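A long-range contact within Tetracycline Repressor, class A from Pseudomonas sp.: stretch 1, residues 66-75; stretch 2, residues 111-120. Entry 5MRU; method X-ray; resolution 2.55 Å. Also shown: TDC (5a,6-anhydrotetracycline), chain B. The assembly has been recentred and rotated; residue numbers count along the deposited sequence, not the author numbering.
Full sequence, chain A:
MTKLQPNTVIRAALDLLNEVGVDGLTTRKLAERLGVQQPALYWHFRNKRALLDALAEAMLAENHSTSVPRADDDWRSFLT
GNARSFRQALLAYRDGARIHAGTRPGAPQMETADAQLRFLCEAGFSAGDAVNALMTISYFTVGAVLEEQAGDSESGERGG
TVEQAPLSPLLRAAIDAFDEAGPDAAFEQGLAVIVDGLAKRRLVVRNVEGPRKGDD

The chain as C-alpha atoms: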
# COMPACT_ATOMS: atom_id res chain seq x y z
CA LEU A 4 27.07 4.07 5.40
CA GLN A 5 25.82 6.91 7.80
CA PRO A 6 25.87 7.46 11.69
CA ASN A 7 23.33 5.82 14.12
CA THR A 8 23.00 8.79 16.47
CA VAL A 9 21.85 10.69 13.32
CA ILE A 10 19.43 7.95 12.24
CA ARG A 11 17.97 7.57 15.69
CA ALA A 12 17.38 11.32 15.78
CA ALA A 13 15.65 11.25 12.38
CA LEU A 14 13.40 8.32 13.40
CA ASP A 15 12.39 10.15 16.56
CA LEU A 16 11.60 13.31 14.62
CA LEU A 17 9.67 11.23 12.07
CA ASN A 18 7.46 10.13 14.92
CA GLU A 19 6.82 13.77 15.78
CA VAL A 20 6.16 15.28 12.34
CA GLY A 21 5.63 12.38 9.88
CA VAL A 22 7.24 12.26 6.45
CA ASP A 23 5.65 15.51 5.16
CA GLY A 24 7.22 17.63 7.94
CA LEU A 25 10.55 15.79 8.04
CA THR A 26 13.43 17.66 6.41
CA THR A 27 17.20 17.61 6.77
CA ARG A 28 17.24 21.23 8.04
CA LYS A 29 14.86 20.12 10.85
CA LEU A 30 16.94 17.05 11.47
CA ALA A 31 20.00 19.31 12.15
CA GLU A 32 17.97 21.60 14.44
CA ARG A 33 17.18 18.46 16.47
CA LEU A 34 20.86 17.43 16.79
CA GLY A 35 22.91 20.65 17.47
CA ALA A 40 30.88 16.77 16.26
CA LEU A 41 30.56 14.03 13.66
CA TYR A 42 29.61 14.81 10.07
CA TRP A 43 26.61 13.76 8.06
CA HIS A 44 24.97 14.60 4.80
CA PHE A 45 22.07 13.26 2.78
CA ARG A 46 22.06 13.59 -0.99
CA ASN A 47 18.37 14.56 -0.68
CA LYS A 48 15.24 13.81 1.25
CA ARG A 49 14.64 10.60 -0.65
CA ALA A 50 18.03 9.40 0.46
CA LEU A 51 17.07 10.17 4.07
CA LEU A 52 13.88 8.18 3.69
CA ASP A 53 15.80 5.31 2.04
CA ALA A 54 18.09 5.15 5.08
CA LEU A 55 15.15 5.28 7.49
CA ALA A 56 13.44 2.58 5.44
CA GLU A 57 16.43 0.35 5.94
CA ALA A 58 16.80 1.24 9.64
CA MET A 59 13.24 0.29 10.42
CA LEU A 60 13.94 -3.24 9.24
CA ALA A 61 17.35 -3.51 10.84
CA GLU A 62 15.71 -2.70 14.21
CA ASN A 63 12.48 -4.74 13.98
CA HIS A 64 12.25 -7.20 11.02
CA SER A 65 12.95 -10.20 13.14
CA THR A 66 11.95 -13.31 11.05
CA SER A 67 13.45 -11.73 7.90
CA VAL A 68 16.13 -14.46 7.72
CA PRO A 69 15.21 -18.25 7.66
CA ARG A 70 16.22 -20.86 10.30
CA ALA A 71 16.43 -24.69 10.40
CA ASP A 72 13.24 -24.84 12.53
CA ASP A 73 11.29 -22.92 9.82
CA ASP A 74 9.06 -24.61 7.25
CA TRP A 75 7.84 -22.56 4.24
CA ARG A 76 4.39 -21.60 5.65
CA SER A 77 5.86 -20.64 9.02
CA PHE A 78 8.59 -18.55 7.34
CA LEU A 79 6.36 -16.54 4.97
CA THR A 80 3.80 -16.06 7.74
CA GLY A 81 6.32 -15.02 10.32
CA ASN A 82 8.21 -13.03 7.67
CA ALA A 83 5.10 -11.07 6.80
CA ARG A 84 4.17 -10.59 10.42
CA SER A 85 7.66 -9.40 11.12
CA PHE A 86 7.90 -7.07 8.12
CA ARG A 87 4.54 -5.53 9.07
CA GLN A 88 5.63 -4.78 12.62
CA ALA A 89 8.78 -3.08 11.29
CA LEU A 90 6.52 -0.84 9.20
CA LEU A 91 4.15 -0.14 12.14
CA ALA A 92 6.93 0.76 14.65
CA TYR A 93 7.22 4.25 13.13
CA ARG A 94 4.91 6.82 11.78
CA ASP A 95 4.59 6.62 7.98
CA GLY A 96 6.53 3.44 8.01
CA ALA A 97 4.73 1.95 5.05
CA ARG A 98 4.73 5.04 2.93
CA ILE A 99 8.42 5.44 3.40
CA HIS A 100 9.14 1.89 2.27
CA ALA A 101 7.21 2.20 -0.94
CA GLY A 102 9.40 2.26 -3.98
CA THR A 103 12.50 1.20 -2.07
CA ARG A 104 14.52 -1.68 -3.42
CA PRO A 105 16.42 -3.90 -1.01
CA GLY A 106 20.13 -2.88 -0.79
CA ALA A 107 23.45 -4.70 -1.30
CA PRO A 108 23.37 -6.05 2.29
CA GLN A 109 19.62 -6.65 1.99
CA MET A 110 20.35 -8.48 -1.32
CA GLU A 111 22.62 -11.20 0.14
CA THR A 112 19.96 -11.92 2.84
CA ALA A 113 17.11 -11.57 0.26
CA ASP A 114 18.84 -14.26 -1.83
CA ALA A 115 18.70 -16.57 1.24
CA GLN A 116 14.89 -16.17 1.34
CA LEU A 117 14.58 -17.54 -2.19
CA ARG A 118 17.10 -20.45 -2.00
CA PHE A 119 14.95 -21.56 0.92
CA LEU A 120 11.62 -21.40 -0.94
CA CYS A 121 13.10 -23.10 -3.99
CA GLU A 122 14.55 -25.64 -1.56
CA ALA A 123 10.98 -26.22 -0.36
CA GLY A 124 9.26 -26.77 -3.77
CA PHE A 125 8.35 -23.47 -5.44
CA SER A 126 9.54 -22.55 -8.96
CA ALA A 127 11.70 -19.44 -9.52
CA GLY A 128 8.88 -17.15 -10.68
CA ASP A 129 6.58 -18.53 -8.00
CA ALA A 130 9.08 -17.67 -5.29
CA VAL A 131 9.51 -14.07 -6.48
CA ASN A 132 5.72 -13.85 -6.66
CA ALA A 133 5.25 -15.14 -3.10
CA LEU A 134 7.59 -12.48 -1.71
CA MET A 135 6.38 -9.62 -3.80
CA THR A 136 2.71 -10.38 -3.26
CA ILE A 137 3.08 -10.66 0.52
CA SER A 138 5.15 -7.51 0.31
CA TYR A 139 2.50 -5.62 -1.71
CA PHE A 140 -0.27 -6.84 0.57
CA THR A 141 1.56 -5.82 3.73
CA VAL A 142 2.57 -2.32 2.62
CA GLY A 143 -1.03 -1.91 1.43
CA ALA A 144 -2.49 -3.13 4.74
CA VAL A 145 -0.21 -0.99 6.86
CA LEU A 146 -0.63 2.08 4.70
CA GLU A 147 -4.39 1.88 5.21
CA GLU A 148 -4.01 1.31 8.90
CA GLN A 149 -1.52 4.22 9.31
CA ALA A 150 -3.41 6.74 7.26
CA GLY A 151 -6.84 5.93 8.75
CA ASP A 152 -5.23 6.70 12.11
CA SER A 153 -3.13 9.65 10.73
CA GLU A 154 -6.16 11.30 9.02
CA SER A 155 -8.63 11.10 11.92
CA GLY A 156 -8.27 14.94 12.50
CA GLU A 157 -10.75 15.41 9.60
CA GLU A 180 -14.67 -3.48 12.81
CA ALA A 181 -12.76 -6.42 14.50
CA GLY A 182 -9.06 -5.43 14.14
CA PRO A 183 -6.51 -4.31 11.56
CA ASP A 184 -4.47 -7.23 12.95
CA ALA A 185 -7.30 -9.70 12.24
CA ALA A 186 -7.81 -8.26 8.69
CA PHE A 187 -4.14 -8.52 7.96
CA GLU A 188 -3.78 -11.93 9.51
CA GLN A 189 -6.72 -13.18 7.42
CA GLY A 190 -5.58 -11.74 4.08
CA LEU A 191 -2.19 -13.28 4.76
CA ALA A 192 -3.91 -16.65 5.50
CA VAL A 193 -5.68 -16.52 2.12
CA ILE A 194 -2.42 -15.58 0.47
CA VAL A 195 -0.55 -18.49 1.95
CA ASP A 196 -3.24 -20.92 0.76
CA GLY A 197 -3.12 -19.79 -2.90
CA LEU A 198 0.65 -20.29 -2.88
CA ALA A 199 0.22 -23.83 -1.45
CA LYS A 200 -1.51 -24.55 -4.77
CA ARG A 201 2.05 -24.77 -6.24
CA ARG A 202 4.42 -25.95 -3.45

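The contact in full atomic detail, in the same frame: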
# COMPACT_ATOMS: atom_id res chain seq x y z
N THR A 66 11.90 -12.02 11.80
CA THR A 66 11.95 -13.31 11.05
C THR A 66 12.05 -13.02 9.53
O THR A 66 11.47 -13.72 8.69
CB THR A 66 10.88 -14.39 11.53
OG1 THR A 66 11.00 -15.67 10.83
CG2 THR A 66 9.49 -13.86 11.39
N SER A 67 12.82 -11.97 9.22
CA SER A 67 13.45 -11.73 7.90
C SER A 67 14.25 -12.92 7.35
O SER A 67 13.96 -13.43 6.29
CB SER A 67 14.40 -10.51 8.01
OG SER A 67 15.47 -10.52 7.07
N VAL A 68 15.28 -13.31 8.08
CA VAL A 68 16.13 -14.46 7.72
C VAL A 68 15.48 -15.82 8.14
O VAL A 68 14.88 -15.93 9.22
CB VAL A 68 17.55 -14.28 8.32
CG1 VAL A 68 18.36 -15.56 8.28
CG2 VAL A 68 18.30 -13.15 7.60
N PRO A 69 15.57 -16.86 7.27
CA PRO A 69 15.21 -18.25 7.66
C PRO A 69 16.11 -18.94 8.71
O PRO A 69 17.20 -18.46 9.05
CB PRO A 69 15.27 -19.01 6.33
CG PRO A 69 14.95 -17.95 5.30
CD PRO A 69 15.64 -16.72 5.80
N ARG A 70 15.64 -20.11 9.17
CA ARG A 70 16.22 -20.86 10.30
C ARG A 70 15.81 -22.31 10.21
O ARG A 70 14.69 -22.59 9.83
CB ARG A 70 15.68 -20.26 11.61
CG ARG A 70 14.25 -19.71 11.49
CD ARG A 70 13.80 -18.98 12.74
NE ARG A 70 13.88 -17.53 12.59
CZ ARG A 70 13.32 -16.63 13.40
NH1 ARG A 70 12.63 -17.02 14.47
NH2 ARG A 70 13.45 -15.32 13.14
N ALA A 71 16.70 -23.24 10.56
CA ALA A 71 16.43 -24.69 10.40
C ALA A 71 15.02 -25.08 10.83
O ALA A 71 14.33 -25.82 10.12
CB ALA A 71 17.46 -25.53 11.16
N ASP A 72 14.59 -24.58 11.99
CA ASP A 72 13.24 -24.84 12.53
C ASP A 72 12.06 -24.32 11.66
O ASP A 72 10.92 -24.77 11.83
CB ASP A 72 13.14 -24.26 13.95
CG ASP A 72 13.59 -22.82 14.02
OD1 ASP A 72 13.63 -22.14 12.98
OD2 ASP A 72 13.92 -22.35 15.13
N ASP A 73 12.31 -23.37 10.77
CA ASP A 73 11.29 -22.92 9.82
C ASP A 73 10.84 -24.02 8.84
O ASP A 73 11.62 -24.88 8.45
CB ASP A 73 11.80 -21.71 9.01
CG ASP A 73 11.08 -20.41 9.35
OD1 ASP A 73 9.83 -20.45 9.48
OD2 ASP A 73 11.74 -19.35 9.45
N ASP A 74 9.55 -24.00 8.49
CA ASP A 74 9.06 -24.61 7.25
C ASP A 74 8.57 -23.42 6.40
O ASP A 74 8.55 -22.26 6.88
CB ASP A 74 7.96 -25.65 7.51
CG ASP A 74 6.54 -25.10 7.35
OD1 ASP A 74 6.15 -24.17 8.11
OD2 ASP A 74 5.80 -25.58 6.45
N TRP A 75 8.18 -23.68 5.15
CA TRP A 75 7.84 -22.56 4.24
C TRP A 75 6.66 -21.70 4.74
O TRP A 75 6.80 -20.50 4.84
CB TRP A 75 7.71 -23.03 2.77
CG TRP A 75 6.47 -23.76 2.38
CD1 TRP A 75 6.30 -25.09 2.31
CD2 TRP A 75 5.23 -23.18 1.94
NE1 TRP A 75 5.03 -25.40 1.88
CE2 TRP A 75 4.35 -24.23 1.66
CE3 TRP A 75 4.78 -21.87 1.79
CZ2 TRP A 75 3.06 -24.02 1.22
CZ3 TRP A 75 3.49 -21.66 1.37
CH2 TRP A 75 2.65 -22.72 1.09
N GLU A 111 22.06 -9.92 -0.32
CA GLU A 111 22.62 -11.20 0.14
C GLU A 111 21.58 -11.93 0.99
O GLU A 111 21.21 -13.05 0.66
CB GLU A 111 23.94 -10.99 0.90
N THR A 112 21.06 -11.30 2.05
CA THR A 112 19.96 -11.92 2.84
C THR A 112 18.64 -12.17 2.06
O THR A 112 17.94 -13.15 2.33
CB THR A 112 19.65 -11.17 4.18
OG1 THR A 112 18.34 -11.54 4.64
CG2 THR A 112 19.70 -9.65 4.02
N ALA A 113 18.29 -11.31 1.10
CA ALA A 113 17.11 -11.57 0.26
C ALA A 113 17.29 -12.75 -0.70
O ALA A 113 16.31 -13.36 -1.13
CB ALA A 113 16.75 -10.32 -0.52
N ASP A 114 18.54 -13.05 -1.07
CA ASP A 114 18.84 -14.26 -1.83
C ASP A 114 18.67 -15.53 -0.98
O ASP A 114 18.35 -16.59 -1.51
CB ASP A 114 20.27 -14.21 -2.40
N ALA A 115 18.91 -15.44 0.32
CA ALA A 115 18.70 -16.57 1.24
C ALA A 115 17.23 -16.97 1.34
O ALA A 115 16.92 -18.16 1.50
CB ALA A 115 19.25 -16.24 2.61
N GLN A 116 16.34 -15.97 1.28
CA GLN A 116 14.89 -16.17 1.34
C GLN A 116 14.46 -17.10 0.22
O GLN A 116 13.87 -18.16 0.45
CB GLN A 116 14.13 -14.84 1.24
CG GLN A 116 14.44 -13.84 2.34
CD GLN A 116 13.38 -12.76 2.51
OE1 GLN A 116 12.18 -13.02 2.36
NE2 GLN A 116 13.80 -11.54 2.86
N LEU A 117 14.79 -16.70 -1.00
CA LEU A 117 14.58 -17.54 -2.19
C LEU A 117 15.11 -18.99 -2.11
O LEU A 117 14.32 -19.95 -2.16
CB LEU A 117 15.21 -16.85 -3.40
CG LEU A 117 14.24 -16.13 -4.33
CD1 LEU A 117 14.65 -14.67 -4.55
CD2 LEU A 117 14.15 -16.91 -5.65
N ARG A 118 16.43 -19.14 -1.99
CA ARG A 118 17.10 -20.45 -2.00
C ARG A 118 16.52 -21.37 -0.94
O ARG A 118 16.78 -22.58 -0.97
CB ARG A 118 18.62 -20.31 -1.80
N PHE A 119 15.77 -20.80 0.00
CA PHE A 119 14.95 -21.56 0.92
C PHE A 119 13.63 -21.99 0.26
O PHE A 119 13.26 -23.15 0.35
CB PHE A 119 14.67 -20.74 2.18
CG PHE A 119 13.77 -21.43 3.17
CD1 PHE A 119 14.25 -22.44 3.98
CD2 PHE A 119 12.45 -21.06 3.29
CE1 PHE A 119 13.43 -23.07 4.89
CE2 PHE A 119 11.62 -21.69 4.20
CZ PHE A 119 12.11 -22.70 5.00
N LEU A 120 12.92 -21.07 -0.37
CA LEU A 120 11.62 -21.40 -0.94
C LEU A 120 11.76 -22.36 -2.11
O LEU A 120 10.97 -23.31 -2.26
CB LEU A 120 10.88 -20.15 -1.35
CG LEU A 120 10.52 -19.15 -0.22
CD1 LEU A 120 10.32 -17.75 -0.78
CD2 LEU A 120 9.29 -19.55 0.59
O12 TDC B . 10.27 -4.92 0.50
C12 TDC B . 10.64 -6.11 0.30
C1B TDC B . 11.08 -6.54 -1.05
C11 TDC B . 11.13 -5.59 -2.07
O11 TDC B . 10.76 -4.28 -1.84
C1A TDC B . 11.54 -5.95 -3.34
C10 TDC B . 11.57 -5.00 -4.35
O10 TDC B . 11.21 -3.68 -4.16
C9 TDC B . 12.02 -5.39 -5.70
C8 TDC B . 12.39 -6.70 -5.91
C7 TDC B . 12.34 -7.62 -4.87
C61 TDC B . 11.92 -7.27 -3.59
C6 TDC B . 11.87 -8.22 -2.55
C62 TDC B . 12.25 -9.66 -2.73
C51 TDC B . 11.46 -7.85 -1.27
C5 TDC B . 11.39 -8.89 -0.16
C1C TDC B . 10.74 -7.12 1.41
C1 TDC B . 12.19 -7.25 1.88
O1 TDC B . 13.05 -6.50 1.42
O1C TDC B . 9.87 -6.82 2.47
C41 TDC B . 10.39 -8.49 0.93
C4 TDC B . 10.38 -9.56 2.06
N4 TDC B . 9.06 -9.95 2.71
C43 TDC B . 8.09 -8.84 2.90
C42 TDC B . 8.43 -10.97 1.79
C3 TDC B . 11.50 -9.32 3.08
O3 TDC B . 11.61 -10.17 3.96
C2 TDC B . 12.43 -8.23 2.92
C21 TDC B . 13.58 -8.09 3.83
O21 TDC B . 13.81 -8.95 4.69
N21 TDC B . 14.48 -7.09 3.69

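An irregular loop, residues 66-75, packs along one side of a helix, residues 111-120, in a modest, largely apolar contact that buries 408 Å² over both sides and contains no hydrogen bond from one stretch to the other; the bound 5a,6-anhydrotetracycline supplies polar links at one end. The nearest CA pairs mark the course of the loop: Val68 lies 6.7 Å (CA to CA) from Thr112, Pro69 CA 6.7 Å from Gln116 CA, and Trp75 CA 6.5 Å from Leu120 CA, so both stretches run in the same general direction. On the helix, Thr112, Ala115 and Phe119 point toward the loop, while Gln116 and Leu120 start out sideways and bring their ends nearer.

Phe119 is the centre of the contact and has the largest covered area of any residue here. With chi1 at 178° (t), its ring reaches into the concave side of the loop. Pro69 CB lies over one face of the ring, and Pro69 CG approaches Phe119 CB at 4.2 Å. At the ring edge, Phe119 CZ is 4.1 Å from Asp73 O and 3.9 Å from Asp74 C, so the far tip of the ring meets backbone. Phe119 CE2 comes within 3.9 Å of Trp75 CA. A flat aromatic side chain suits this place because it can offer a face to the proline and an edge to the peptide chain at once.

Pro69 is the main counterpart on the loop. Its CA-to-CB bond points toward the helix, and the compact, apolar ring lies against it, with CG 4.3 Å from both Ala115 O and Gln116 CA. The Ala115 methyl flanks this spot without close contact, its CB 4.8 Å from Pro69 CD. Beyond Pro69, a type I turn from Arg70 to Asp73, closed by Asp73 N to Arg70 O at 2.7 Å, swings the chain out and back. Arg70 and Ala71 point away from the helix, and neither they nor Asp72 touch it, whereas Asp73 returns with its CB 4.1 Å from Phe119 CZ. Asp74 then turns its side chain to N-cap the following helix, contributing to this contact chiefly through its backbone. Trp75 adds its CB, 4.4 Å from Leu120 CD2, while its indole leads away; the contact uses the base of the tryptophan rather than its ring.

At the other end the packing becomes more polar. Val68 CG2 touches Thr112 OG1 at 3.4 Å, and Ser67 OG stands 3.9 Å from the same Thr112 OG1, too far for a hydrogen bond. Ser67 O lies 3.9 Å from Gln116 CD. Instead, both stretches turn polar groups to the ligand: Gln116 NE2 donates to TDC O3 at 2.8 Å, and TDC O3 makes a weak bond to Gln116 OE1 at 3.3 Å, while Ser67 OG gives a weak bond to TDC O21, also at 3.3 Å. The amide of the largely buried Gln116 thus finds a polar partner, and the anhydrotetracycline bridges loop and helix where they do not bond directly.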